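Local atomic coordinates of acid phosphatase (Bacillus anthracis, PDB entry 2I33), a protein that probably hydrolyses phosphate monoesters at acid pH, as a magnesium-dependent class C acid phosphatase of the HAD superfamily. Residues 107-112 with 176-181; 25-30 with 35-40; 156-159 with 163-166; 181-186 with 219-224. All coordinates share one frame; numbering follows the deposited sequence.

Contact 1 of 4, residues 107-112 with 176-181; sequences IDFLKY and LFFGDN. With MG (magnesium ion), chain C.
Phe-109 and Phe-178 form a buried aromatic contact that packs helix 106-115 against strand 172-179 in the Rossmann-like core of this HAD-fold enzyme. The rings come from opposite directions, one from the helix and one from the sheet, and meet obliquely: their centroids lie 4.8 Å apart and their planes are inclined by 45°, so the pair is neither a parallel stack nor a T-shape. Phe-109 swings its CG anti to the backbone N (chi1 167°), which carries the ring off the helix toward the sheet and brings CE2 and CZ to Phe-178. The nearest approach is close, CZ of Phe-109 to CZ of Phe-178 at 3.3 Å, and CE2 of Phe-109 follows at 3.7 Å from CE2 of Phe-178. Phe-109 also packs on Ile-62 of strand 59-64, and the Phe-178 ring is met by Tyr-41 of helix 31-54. Beyond the C-terminal end of the strand the chain enters the Gly-Asp-Asn turn that probably corresponds to HAD motif IV. There Asp-180 serves the magnesium ion together with Asp-65 and Asp-67, while Asn-216 hydrogen-bonds its other carboxylate oxygen. Asp-180 OD1 coordinates the metal ion at 2.1 Å, with water 2 and water 3 among the other ligands at 2.1 and 2.2 Å from it.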
loop_
_atom_site.group_PDB
_atom_site.type_symbol
_atom_site.label_atom_id
_atom_site.label_comp_id
_atom_site.label_asym_id
_atom_site.label_seq_id
_atom_site.Cartn_x
_atom_site.Cartn_y
_atom_site.Cartn_z
ATOM N N ILE A 107 -5.794 16.644 1.307
ATOM C CA ILE A 107 -6.197 18.024 1.512
ATOM C C ILE A 107 -7.428 18.104 2.412
ATOM O O ILE A 107 -7.465 18.894 3.356
ATOM C CB ILE A 107 -6.405 18.774 0.188
ATOM C CG1 ILE A 107 -5.096 18.785 -0.631
ATOM C CG2 ILE A 107 -6.906 20.186 0.451
ATOM C CD1 ILE A 107 -3.944 19.387 0.091
ATOM N N ASP A 108 -8.411 17.242 2.182
ATOM C CA ASP A 108 -9.612 17.311 3.015
ATOM C C ASP A 108 -9.290 16.965 4.451
ATOM O O ASP A 108 -9.823 17.572 5.372
ATOM C CB ASP A 108 -10.716 16.409 2.486
ATOM C CG ASP A 108 -11.384 16.968 1.251
ATOM O OD1 ASP A 108 -11.275 18.192 0.974
ATOM O OD2 ASP A 108 -12.067 16.168 0.568
ATOM N N PHE A 109 -8.387 16.005 4.639
ATOM C CA PHE A 109 -8.009 15.626 5.984
ATOM C C PHE A 109 -7.270 16.769 6.647
ATOM O O PHE A 109 -7.505 17.116 7.818
ATOM C CB PHE A 109 -7.157 14.363 6.012
ATOM C CG PHE A 109 -6.501 14.137 7.327
ATOM C CD1 PHE A 109 -7.226 13.737 8.440
ATOM C CD2 PHE A 109 -5.145 14.399 7.485
ATOM C CE1 PHE A 109 -6.611 13.592 9.656
ATOM C CE2 PHE A 109 -4.533 14.281 8.732
ATOM C CZ PHE A 109 -5.261 13.870 9.806
ATOM N N LEU A 110 -6.384 17.405 5.888
ATOM C CA LEU A 110 -5.642 18.495 6.470
ATOM C C LEU A 110 -6.549 19.702 6.796
ATOM O O LEU A 110 -6.386 20.342 7.825
ATOM C CB LEU A 110 -4.523 18.947 5.537
ATOM C CG LEU A 110 -3.444 17.890 5.313
ATOM C CD1 LEU A 110 -2.560 18.284 4.163
ATOM C CD2 LEU A 110 -2.644 17.688 6.580
ATOM N N LYS A 111 -7.505 20.014 5.922
ATOM C CA LYS A 111 -8.452 21.061 6.206
ATOM C C LYS A 111 -9.318 20.714 7.415
ATOM O O LYS A 111 -9.661 21.603 8.192
ATOM C CB LYS A 111 -9.326 21.364 4.994
ATOM C CG LYS A 111 -8.565 21.952 3.821
ATOM C CD LYS A 111 -7.908 23.272 4.103
ATOM C CE LYS A 111 -8.890 24.423 4.114
ATOM N NZ LYS A 111 -8.212 25.662 4.565
ATOM N N TYR A 112 -9.665 19.432 7.573
ATOM C CA TYR A 112 -10.404 19.006 8.764
ATOM C C TYR A 112 -9.598 19.225 10.035
ATOM O O TYR A 112 -10.057 19.799 11.021
ATOM C CB TYR A 112 -10.767 17.549 8.669
ATOM C CG TYR A 112 -11.503 17.048 9.883
ATOM C CD1 TYR A 112 -12.859 17.300 10.051
ATOM C CD2 TYR A 112 -10.849 16.306 10.862
ATOM C CE1 TYR A 112 -13.536 16.840 11.167
ATOM C CE2 TYR A 112 -11.529 15.854 11.979
ATOM C CZ TYR A 112 -12.866 16.106 12.115
ATOM O OH TYR A 112 -13.567 15.646 13.226
ATOM N N LEU A 176 -0.568 11.890 15.811
ATOM C CA LEU A 176 -0.498 11.047 14.629
ATOM C C LEU A 176 0.671 11.442 13.775
ATOM O O LEU A 176 1.022 12.618 13.690
ATOM C CB LEU A 176 -1.753 11.227 13.796
ATOM C CG LEU A 176 -3.068 10.676 14.345
ATOM C CD1 LEU A 176 -4.197 11.253 13.510
ATOM C CD2 LEU A 176 -3.032 9.164 14.286
ATOM N N PHE A 177 1.258 10.425 13.136
ATOM C CA PHE A 177 2.253 10.588 12.095
ATOM C C PHE A 177 1.756 9.932 10.839
ATOM O O PHE A 177 1.207 8.844 10.901
ATOM C CB PHE A 177 3.524 9.852 12.479
ATOM C CG PHE A 177 4.150 10.376 13.700
ATOM C CD1 PHE A 177 5.147 11.333 13.627
ATOM C CD2 PHE A 177 3.727 9.946 14.943
ATOM C CE1 PHE A 177 5.713 11.833 14.758
ATOM C CE2 PHE A 177 4.302 10.455 16.095
ATOM C CZ PHE A 177 5.312 11.395 15.985
ATOM N N PHE A 178 1.987 10.595 9.721
ATOM C CA PHE A 178 1.590 10.103 8.398
ATOM C C PHE A 178 2.823 9.961 7.528
ATOM O O PHE A 178 3.611 10.900 7.425
ATOM C CB PHE A 178 0.614 11.074 7.704
ATOM C CG PHE A 178 -0.717 11.184 8.416
ATOM C CD1 PHE A 178 -1.813 10.515 7.942
ATOM C CD2 PHE A 178 -0.832 11.924 9.573
ATOM C CE1 PHE A 178 -3.013 10.604 8.596
ATOM C CE2 PHE A 178 -2.024 12.018 10.243
ATOM C CZ PHE A 178 -3.119 11.350 9.748
ATOM N N GLY A 179 2.969 8.828 6.849
ATOM C CA GLY A 179 4.099 8.725 5.936
ATOM C C GLY A 179 4.065 7.489 5.061
ATOM O O GLY A 179 3.246 6.619 5.256
ATOM N N ASP A 180 4.993 7.437 4.118
ATOM C CA ASP A 180 5.120 6.304 3.205
ATOM C C ASP A 180 6.399 5.529 3.431
ATOM O O ASP A 180 6.668 4.534 2.756
ATOM C CB ASP A 180 5.132 6.772 1.756
ATOM C CG ASP A 180 6.341 7.649 1.449
ATOM O OD1 ASP A 180 6.385 8.776 1.997
ATOM O OD2 ASP A 180 7.211 7.190 0.663
ATOM N N ASN A 181 7.197 6.002 4.360
ATOM C CA ASN A 181 8.489 5.446 4.621
ATOM C C ASN A 181 8.562 5.278 6.133
ATOM O O ASN A 181 8.149 6.160 6.876
ATOM C CB ASN A 181 9.524 6.454 4.148
ATOM C CG ASN A 181 10.951 5.961 4.285
ATOM O OD1 ASN A 181 11.301 5.170 5.195
ATOM N ND2 ASN A 181 11.804 6.462 3.397
HETATM MG MG MG C . 7.845 10.299 1.572
HETATM O O HOH W 1 8.725 9.283 0.317
HETATM O O HOH W 2 8.958 9.587 3.231
HETATM O O HOH W 3 9.384 11.854 1.363
#

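Contact 2 of 4, residues 25-30 with 35-40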
loop_
_atom_site.group_PDB
_atom_site.type_symbol
_atom_site.label_atom_id
_atom_site.label_comp_id
_atom_site.label_asym_id
_atom_site.label_seq_id
_atom_site.Cartn_x
_atom_site.Cartn_y
_atom_site.Cartn_z
ATOM N N LEU A 25 3.823 2.480 -12.366
ATOM C CA LEU A 25 2.566 2.404 -13.086
ATOM C C LEU A 25 1.410 2.174 -12.102
ATOM O O LEU A 25 0.369 2.798 -12.194
ATOM C CB LEU A 25 2.654 1.271 -14.089
ATOM C CG LEU A 25 1.488 1.140 -15.043
ATOM C CD1 LEU A 25 1.296 2.379 -15.898
ATOM C CD2 LEU A 25 1.777 -0.036 -15.887
ATOM N N TRP A 26 1.622 1.287 -11.136
ATOM C CA TRP A 26 0.640 1.071 -10.073
ATOM C C TRP A 26 0.378 2.384 -9.331
ATOM O O TRP A 26 -0.750 2.796 -9.067
ATOM C CB TRP A 26 1.156 0.043 -9.051
ATOM C CG TRP A 26 0.195 -0.256 -7.962
ATOM C CD1 TRP A 26 -0.890 -1.093 -8.011
ATOM C CD2 TRP A 26 0.221 0.277 -6.639
ATOM N NE1 TRP A 26 -1.535 -1.105 -6.796
ATOM C CE2 TRP A 26 -0.857 -0.285 -5.935
ATOM C CE3 TRP A 26 1.054 1.174 -5.985
ATOM C CZ2 TRP A 26 -1.123 0.008 -4.624
ATOM C CZ3 TRP A 26 0.800 1.459 -4.665
ATOM C CH2 TRP A 26 -0.307 0.901 -4.000
ATOM N N TYR A 27 1.454 3.022 -8.939
ATOM C CA TYR A 27 1.310 4.211 -8.111
ATOM C C TYR A 27 0.558 5.308 -8.875
ATOM O O TYR A 27 -0.289 6.024 -8.306
ATOM C CB TYR A 27 2.681 4.711 -7.725
ATOM C CG TYR A 27 2.583 5.751 -6.646
ATOM C CD1 TYR A 27 2.527 5.385 -5.318
ATOM C CD2 TYR A 27 2.533 7.096 -6.953
ATOM C CE1 TYR A 27 2.417 6.349 -4.290
ATOM C CE2 TYR A 27 2.407 8.056 -5.933
ATOM C CZ TYR A 27 2.332 7.682 -4.619
ATOM O OH TYR A 27 2.234 8.624 -3.617
ATOM N N GLN A 28 0.856 5.441 -10.165
ATOM C CA GLN A 28 0.257 6.489 -10.980
ATOM C C GLN A 28 -1.146 6.230 -11.459
ATOM O O GLN A 28 -1.899 7.182 -11.712
ATOM C CB GLN A 28 1.110 6.739 -12.215
ATOM C CG GLN A 28 2.330 7.485 -11.898
ATOM C CD GLN A 28 2.854 8.272 -13.081
ATOM O OE1 GLN A 28 3.036 7.734 -14.177
ATOM N NE2 GLN A 28 3.081 9.556 -12.874
ATOM N N THR A 29 -1.499 4.970 -11.643
ATOM C CA THR A 29 -2.755 4.654 -12.299
ATOM C C THR A 29 -3.707 3.837 -11.455
ATOM O O THR A 29 -4.900 3.840 -11.751
ATOM C CB THR A 29 -2.573 3.938 -13.660
ATOM O OG1 THR A 29 -2.128 2.606 -13.435
ATOM C CG2 THR A 29 -1.574 4.659 -14.557
ATOM N N ALA A 30 -3.205 3.065 -10.482
ATOM C CA ALA A 30 -4.069 2.096 -9.821
ATOM C C ALA A 30 -5.081 2.740 -8.905
ATOM O O ALA A 30 -4.723 3.456 -7.974
ATOM C CB ALA A 30 -3.284 1.069 -9.049
ATOM N N ALA A 35 -7.255 4.195 -3.207
ATOM C CA ALA A 35 -8.052 3.671 -2.110
ATOM C C ALA A 35 -7.230 3.544 -0.834
ATOM O O ALA A 35 -7.722 3.775 0.284
ATOM C CB ALA A 35 -8.625 2.350 -2.474
ATOM N N LEU A 36 -5.956 3.154 -0.985
ATOM C CA LEU A 36 -5.081 3.053 0.157
ATOM C C LEU A 36 -4.811 4.430 0.758
ATOM O O LEU A 36 -4.686 4.560 1.964
ATOM C CB LEU A 36 -3.765 2.408 -0.222
ATOM C CG LEU A 36 -3.920 0.898 -0.347
ATOM C CD1 LEU A 36 -2.956 0.303 -1.374
ATOM C CD2 LEU A 36 -3.746 0.221 0.951
ATOM N N TYR A 37 -4.707 5.454 -0.070
ATOM C CA TYR A 37 -4.571 6.820 0.426
ATOM C C TYR A 37 -5.850 7.255 1.139
ATOM O O TYR A 37 -5.793 7.778 2.235
ATOM C CB TYR A 37 -4.150 7.783 -0.680
ATOM C CG TYR A 37 -2.648 7.746 -0.846
ATOM C CD1 TYR A 37 -2.059 6.781 -1.644
ATOM C CD2 TYR A 37 -1.816 8.597 -0.146
ATOM C CE1 TYR A 37 -0.676 6.689 -1.771
ATOM C CE2 TYR A 37 -0.424 8.490 -0.264
ATOM C CZ TYR A 37 0.135 7.547 -1.071
ATOM O OH TYR A 37 1.492 7.464 -1.215
ATOM N N TYR A 38 -7.002 6.994 0.560
ATOM C CA TYR A 38 -8.236 7.328 1.298
ATOM C C TYR A 38 -8.320 6.536 2.598
ATOM O O TYR A 38 -8.766 7.053 3.634
ATOM C CB TYR A 38 -9.459 7.051 0.452
ATOM C CG TYR A 38 -9.642 8.039 -0.642
ATOM C CD1 TYR A 38 -9.774 9.409 -0.366
ATOM C CD2 TYR A 38 -9.782 7.628 -1.960
ATOM C CE1 TYR A 38 -9.988 10.334 -1.398
ATOM C CE2 TYR A 38 -10.011 8.544 -2.980
ATOM C CZ TYR A 38 -10.094 9.897 -2.696
ATOM O OH TYR A 38 -10.322 10.812 -3.713
ATOM N N GLN A 39 -7.954 5.267 2.574
ATOM C CA GLN A 39 -8.052 4.453 3.770
ATOM C C GLN A 39 -7.169 5.029 4.862
ATOM O O GLN A 39 -7.563 5.141 6.020
ATOM C CB GLN A 39 -7.566 3.035 3.491
ATOM C CG GLN A 39 -7.516 2.139 4.708
ATOM C CD GLN A 39 -7.512 0.672 4.318
ATOM O OE1 GLN A 39 -8.563 0.112 3.990
ATOM N NE2 GLN A 39 -6.298 0.066 4.240
ATOM N N GLY A 40 -5.961 5.417 4.475
ATOM C CA GLY A 40 -5.017 5.993 5.427
ATOM C C GLY A 40 -5.580 7.292 6.016
ATOM O O GLY A 40 -5.627 7.487 7.244
#
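Tyr-27 and Tyr-37, with Trp-26 and Leu-36 beside them, join two consecutive helices, 21-29 and 31-54, across the corner at Ala-30, which is both the first residue to leave the earlier helix and the N-cap of the later one. The apolar part has two pieces. Leu-36 CD1 sits in the plane of the Trp-26 ring at its six-membered edge, 3.7 Å from Trp-26 CZ2 and almost as near CH2; the two buried tyrosine side chains cross at about a right angle, with CE1 of Tyr-27 lying 4.0 Å from CE1 of Tyr-37. Trp-26 also meets Trp-222 of the second subunit edge-to-face, so this corner borders the dimer interface. The polar part is a bond between hydroxyls. Tyr-27 places CG anti to its own N (chi1 -168°), which carries its hydroxyl across to the later helix. Tyr-37 OH also bonds to the backbone oxygen of Glu-68, so the chain of hydroxyls ties the corner to the loop beside the metal site; the Tyr-37 side chain lies about 7 Å from the magnesium ion. Tyr-27 OH donates to Tyr-37 OH at 2.8 Å, with the acceptor oxygen lying in the plane of the Tyr-27 ring.

Contact 3 of 4, residues 156-159 with 163-166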
loop_
_atom_site.group_PDB
_atom_site.type_symbol
_atom_site.label_atom_id
_atom_site.label_comp_id
_atom_site.label_asym_id
_atom_site.label_seq_id
_atom_site.Cartn_x
_atom_site.Cartn_y
_atom_site.Cartn_z
ATOM N N PRO A 156 21.217 20.280 5.412
ATOM C CA PRO A 156 22.338 19.503 4.878
ATOM C C PRO A 156 23.050 18.808 6.041
ATOM O O PRO A 156 23.287 19.440 7.056
ATOM C CB PRO A 156 23.243 20.554 4.233
ATOM C CG PRO A 156 22.463 21.821 4.183
ATOM C CD PRO A 156 21.330 21.724 5.141
ATOM N N LYS A 157 23.333 17.515 5.904
ATOM C CA LYS A 157 23.998 16.730 6.958
ATOM C C LYS A 157 23.056 16.187 8.046
ATOM O O LYS A 157 23.450 15.301 8.805
ATOM C CB LYS A 157 25.158 17.507 7.607
ATOM N N GLU A 158 21.824 16.697 8.127
ATOM C CA GLU A 158 20.837 16.123 9.041
ATOM C C GLU A 158 20.496 14.695 8.630
ATOM O O GLU A 158 20.159 14.432 7.468
ATOM C CB GLU A 158 19.556 16.962 9.108
ATOM C CG GLU A 158 18.525 16.392 10.096
ATOM C CD GLU A 158 17.240 17.195 10.198
ATOM O OE1 GLU A 158 17.138 18.282 9.565
ATOM O OE2 GLU A 158 16.326 16.715 10.924
ATOM N N LYS A 159 20.578 13.787 9.596
ATOM C CA LYS A 159 20.215 12.390 9.407
ATOM C C LYS A 159 18.768 12.178 9.857
ATOM O O LYS A 159 18.428 12.368 11.014
ATOM N N LYS A 163 15.086 14.725 14.777
ATOM C CA LYS A 163 15.340 16.056 15.334
ATOM C C LYS A 163 14.128 16.987 15.204
ATOM O O LYS A 163 13.784 17.712 16.149
ATOM C CB LYS A 163 16.568 16.678 14.667
ATOM C CG LYS A 163 16.885 18.083 15.091
ATOM C CD LYS A 163 18.223 18.508 14.525
ATOM C CE LYS A 163 18.664 19.829 15.097
ATOM N NZ LYS A 163 19.869 20.327 14.392
ATOM N N ARG A 164 13.494 16.970 14.035
ATOM C CA ARG A 164 12.313 17.797 13.809
ATOM C C ARG A 164 11.100 17.292 14.600
ATOM O O ARG A 164 10.331 18.093 15.129
ATOM C CB ARG A 164 12.024 17.907 12.306
ATOM C CG ARG A 164 13.008 18.820 11.619
ATOM C CD ARG A 164 12.997 18.594 10.144
ATOM N NE ARG A 164 13.860 17.465 9.773
ATOM C CZ ARG A 164 13.811 16.851 8.590
ATOM N NH1 ARG A 164 12.916 17.204 7.709
ATOM N NH2 ARG A 164 14.639 15.854 8.332
ATOM N N ARG A 165 10.941 15.972 14.682
ATOM C CA ARG A 165 9.855 15.369 15.476
ATOM C C ARG A 165 10.007 15.779 16.920
ATOM O O ARG A 165 9.044 16.191 17.577
ATOM C CB ARG A 165 9.890 13.846 15.421
ATOM C CG ARG A 165 9.391 13.275 14.142
ATOM C CD ARG A 165 9.194 11.764 14.213
ATOM N NE ARG A 165 10.456 11.027 14.235
ATOM C CZ ARG A 165 11.003 10.407 13.188
ATOM N NH1 ARG A 165 10.454 10.459 11.986
ATOM N NH2 ARG A 165 12.142 9.746 13.340
ATOM N N GLU A 166 11.236 15.683 17.422
ATOM C CA GLU A 166 11.475 15.997 18.815
ATOM C C GLU A 166 11.165 17.474 19.065
ATOM O O GLU A 166 10.587 17.803 20.098
ATOM C CB GLU A 166 12.907 15.632 19.207
ATOM C CG GLU A 166 13.164 15.652 20.714
ATOM C CD GLU A 166 13.340 17.049 21.264
ATOM O OE1 GLU A 166 13.696 17.953 20.473
ATOM O OE2 GLU A 166 13.152 17.242 22.493
HETATM O O HOH W 4 16.936 14.423 12.364
#
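The loop at 156-159 turns back on the start of helix 162-171, the closest alpha carbons being those of Glu-158 and Lys-163, 8.4 Å apart. Glu-158 holds a fully extended side chain, CG anti to the backbone N (chi1 -178°), and delivers one oxygen to the guanidinium edge of Arg-164. That oxygen takes both donors of the edge: NE of Arg-164 reaches OE2 of Glu-158 at 2.8 Å, and NH2 of Arg-164 makes a weak bond to the same OE2 at 3.2 Å. The salt bridge is therefore not the parallel two-oxygen kind; the carboxylate and guanidinium planes stand 75° apart. OE1 of Glu-158 is held instead by the backbone N of Asp-155. Arg-164 bends at its third torsion, and its NH1 reaches the backbone oxygens of Ser-124 and Leu-152, which ties the guanidinium to the backbones of strands 119-125 and 151-154. Water 4 lies 2.8 Å from Glu-158 OE2 and accepts a hydrogen bond from Lys-163 N at 3.1 Å, while the CB of Lys-163 packs 3.8 Å from Glu-158 OE2. A buried arginine thus pins the entry to the helix of a beta-alpha-beta crossover, the one that carries the chain from edge strand 151-154 to strand 172-179 of the HAD sheet.

Contact 4 of 4, residues 181-186 with 219-224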
loop_
_atom_site.group_PDB
_atom_site.type_symbol
_atom_site.label_atom_id
_atom_site.label_comp_id
_atom_site.label_asym_id
_atom_site.label_seq_id
_atom_site.Cartn_x
_atom_site.Cartn_y
_atom_site.Cartn_z
ATOM N N ASN A 181 7.197 6.002 4.360
ATOM C CA ASN A 181 8.489 5.446 4.621
ATOM C C ASN A 181 8.562 5.278 6.133
ATOM O O ASN A 181 8.149 6.160 6.876
ATOM C CB ASN A 181 9.524 6.454 4.148
ATOM C CG ASN A 181 10.951 5.961 4.285
ATOM O OD1 ASN A 181 11.301 5.170 5.195
ATOM N ND2 ASN A 181 11.804 6.462 3.397
ATOM N N LEU A 182 9.031 4.130 6.587
ATOM C CA LEU A 182 9.054 3.848 8.032
ATOM C C LEU A 182 9.785 4.930 8.790
ATOM O O LEU A 182 9.433 5.217 9.919
ATOM C CB LEU A 182 9.691 2.497 8.334
ATOM C CG LEU A 182 8.892 1.290 7.876
ATOM C CD1 LEU A 182 9.682 0.026 8.133
ATOM C CD2 LEU A 182 7.531 1.280 8.492
ATOM N N SER A 183 10.781 5.546 8.160
ATOM C CA SER A 183 11.545 6.611 8.834
ATOM C C SER A 183 10.728 7.917 8.999
ATOM O O SER A 183 11.196 8.879 9.618
ATOM C CB SER A 183 12.910 6.859 8.181
ATOM O OG SER A 183 12.789 6.995 6.803
ATOM N N ASP A 184 9.507 7.932 8.487
ATOM C CA ASP A 184 8.553 9.011 8.790
ATOM C C ASP A 184 7.907 8.846 10.167
ATOM O O ASP A 184 7.176 9.727 10.625
ATOM C CB ASP A 184 7.468 9.053 7.732
ATOM C CG ASP A 184 8.014 9.299 6.338
ATOM O OD1 ASP A 184 9.116 9.883 6.200
ATOM O OD2 ASP A 184 7.320 8.894 5.378
ATOM N N PHE A 185 8.146 7.690 10.770
ATOM C CA PHE A 185 7.741 7.381 12.136
ATOM C C PHE A 185 8.963 7.194 12.989
ATOM O O PHE A 185 10.061 6.957 12.500
ATOM C CB PHE A 185 6.959 6.088 12.167
ATOM C CG PHE A 185 5.965 5.981 11.068
ATOM C CD1 PHE A 185 5.010 6.968 10.907
ATOM C CD2 PHE A 185 6.001 4.954 10.170
ATOM C CE1 PHE A 185 4.063 6.899 9.910
ATOM C CE2 PHE A 185 5.074 4.902 9.148
ATOM C CZ PHE A 185 4.120 5.890 9.007
ATOM N N THR A 186 8.750 7.190 14.292
ATOM C CA THR A 186 9.846 7.002 15.217
ATOM C C THR A 186 10.281 5.532 15.256
ATOM O O THR A 186 9.440 4.630 15.290
ATOM C CB THR A 186 9.391 7.457 16.599
ATOM O OG1 THR A 186 8.156 6.806 16.918
ATOM C CG2 THR A 186 9.144 8.945 16.583
ATOM N N TYR A 219 10.169 3.740 -4.426
ATOM C CA TYR A 219 11.425 4.149 -3.839
ATOM C C TYR A 219 11.261 4.300 -2.327
ATOM O O TYR A 219 10.147 4.306 -1.799
ATOM C CB TYR A 219 11.903 5.464 -4.456
ATOM C CG TYR A 219 11.119 6.641 -3.950
ATOM C CD1 TYR A 219 10.076 7.173 -4.661
ATOM C CD2 TYR A 219 11.412 7.210 -2.715
ATOM C CE1 TYR A 219 9.371 8.251 -4.209
ATOM C CE2 TYR A 219 10.669 8.280 -2.222
ATOM C CZ TYR A 219 9.642 8.796 -2.962
ATOM O OH TYR A 219 8.932 9.856 -2.450
ATOM N N GLY A 220 12.389 4.464 -1.658
ATOM C CA GLY A 220 12.384 4.724 -0.242
ATOM C C GLY A 220 13.461 3.982 0.486
ATOM O O GLY A 220 14.389 3.400 -0.120
ATOM N N ASP A 221 13.335 4.022 1.805
ATOM C CA ASP A 221 14.278 3.322 2.671
ATOM C C ASP A 221 14.241 1.806 2.530
ATOM O O ASP A 221 15.228 1.141 2.793
ATOM C CB ASP A 221 14.066 3.689 4.136
ATOM C CG ASP A 221 14.633 5.045 4.484
ATOM O OD1 ASP A 221 14.951 5.839 3.569
ATOM O OD2 ASP A 221 14.736 5.321 5.696
ATOM N N TRP A 222 13.129 1.254 2.059
ATOM C CA TRP A 222 13.076 -0.179 1.822
ATOM C C TRP A 222 14.137 -0.565 0.786
ATOM O O TRP A 222 14.752 -1.618 0.888
ATOM C CB TRP A 222 11.684 -0.600 1.357
ATOM C CG TRP A 222 11.296 -0.072 0.051
ATOM C CD1 TRP A 222 10.610 1.078 -0.205
ATOM C CD2 TRP A 222 11.512 -0.696 -1.207
ATOM N NE1 TRP A 222 10.399 1.211 -1.555
ATOM C CE2 TRP A 222 10.945 0.129 -2.193
ATOM C CE3 TRP A 222 12.125 -1.884 -1.593
ATOM C CZ2 TRP A 222 10.970 -0.212 -3.542
ATOM C CZ3 TRP A 222 12.157 -2.211 -2.938
ATOM C CH2 TRP A 222 11.609 -1.372 -3.887
ATOM N N GLU A 223 14.356 0.320 -0.185
ATOM C CA GLU A 223 15.363 0.102 -1.190
ATOM C C GLU A 223 16.744 0.463 -0.663
ATOM O O GLU A 223 17.679 -0.284 -0.827
ATOM C CB GLU A 223 15.093 0.911 -2.459
ATOM C CG GLU A 223 16.157 0.671 -3.534
ATOM C CD GLU A 223 16.031 1.555 -4.764
ATOM O OE1 GLU A 223 15.171 2.447 -4.768
ATOM O OE2 GLU A 223 16.827 1.336 -5.707
ATOM N N GLY A 224 16.844 1.631 -0.039
ATOM C CA GLY A 224 18.106 2.071 0.543
ATOM C C GLY A 224 18.673 1.012 1.476
ATOM O O GLY A 224 19.882 0.733 1.450
#
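Asn-181 and Ser-183 reach Asp-221 at the start of helix 221-226, joining the turn after strand 172-179 to that helix. Asn-181 sets its CG anti to the backbone N (chi1 -176°), and its amide meets the Asp-221 carboxylate at about a right angle, the two planes 84° apart. ND2 of Asn-181 donates to OD1 of Asp-221 in a bond that is straight (175°) but long and weak at 3.2 Å. The other end of the amide turns inward: OD1 of Asn-181 accepts from the backbone N of Ser-183 at 3.0 Å, closing an Asx turn, with the donor lying above the carbonyl plane. OD1 of Asn-181 also rests 3.3 Å from CB of Asp-221. Ser-183 carries OG between its backbone N and carbonyl carbon, which brings it to 2.8 Å from Asp-221 OD2, although its proton has another acceptor within reach. Asp-184 folds back over the same turn, its OD2 accepting from Asn-181 N at 3.1 Å while its OD1 forms a salt bridge with Lys-161. On the other side Gly-220, the N-cap residue, has a positive phi suited to glycine, and Asp-221 follows as the first residue of the helix, with Arg-196 packed against its side chain. The chemistry implies a definite amide orientation: flipped, Asn-181 would present oxygen to a carboxylate and nitrogen to an N-H. With one weak amide bond and one hydroxyl whose proton is not settled, the contact is a lightly bonded polar seam next to metal ligand Asp-180, the Asn-181 side chain about 5 Å from the magnesium ion.

How the contacts relate
Along the chain contact 2 comes first; contact 1 then opens at helix 106-115, contact 3 falls between its two segments, and contact 4 begins at Asn-181, where contact 1 ends. Contacts 2 and 3 lie on opposite sides of the chain's centre, with centres about 29 Å apart, whereas contact 1 joins a covering helix to the parallel sheet and lies about 15 Å from contact 2, centre to centre. Helix 162-171 of contact 3 runs straight into strand 172-179 of contact 1. Contacts 3 and 4 meet through Arg-165 NH1 and Ser-183 O, probably hydrogen-bonded. Contacts 1, 2 and 4 all touch the second subunit, placing the metal-site end of the fold near the dimer interface.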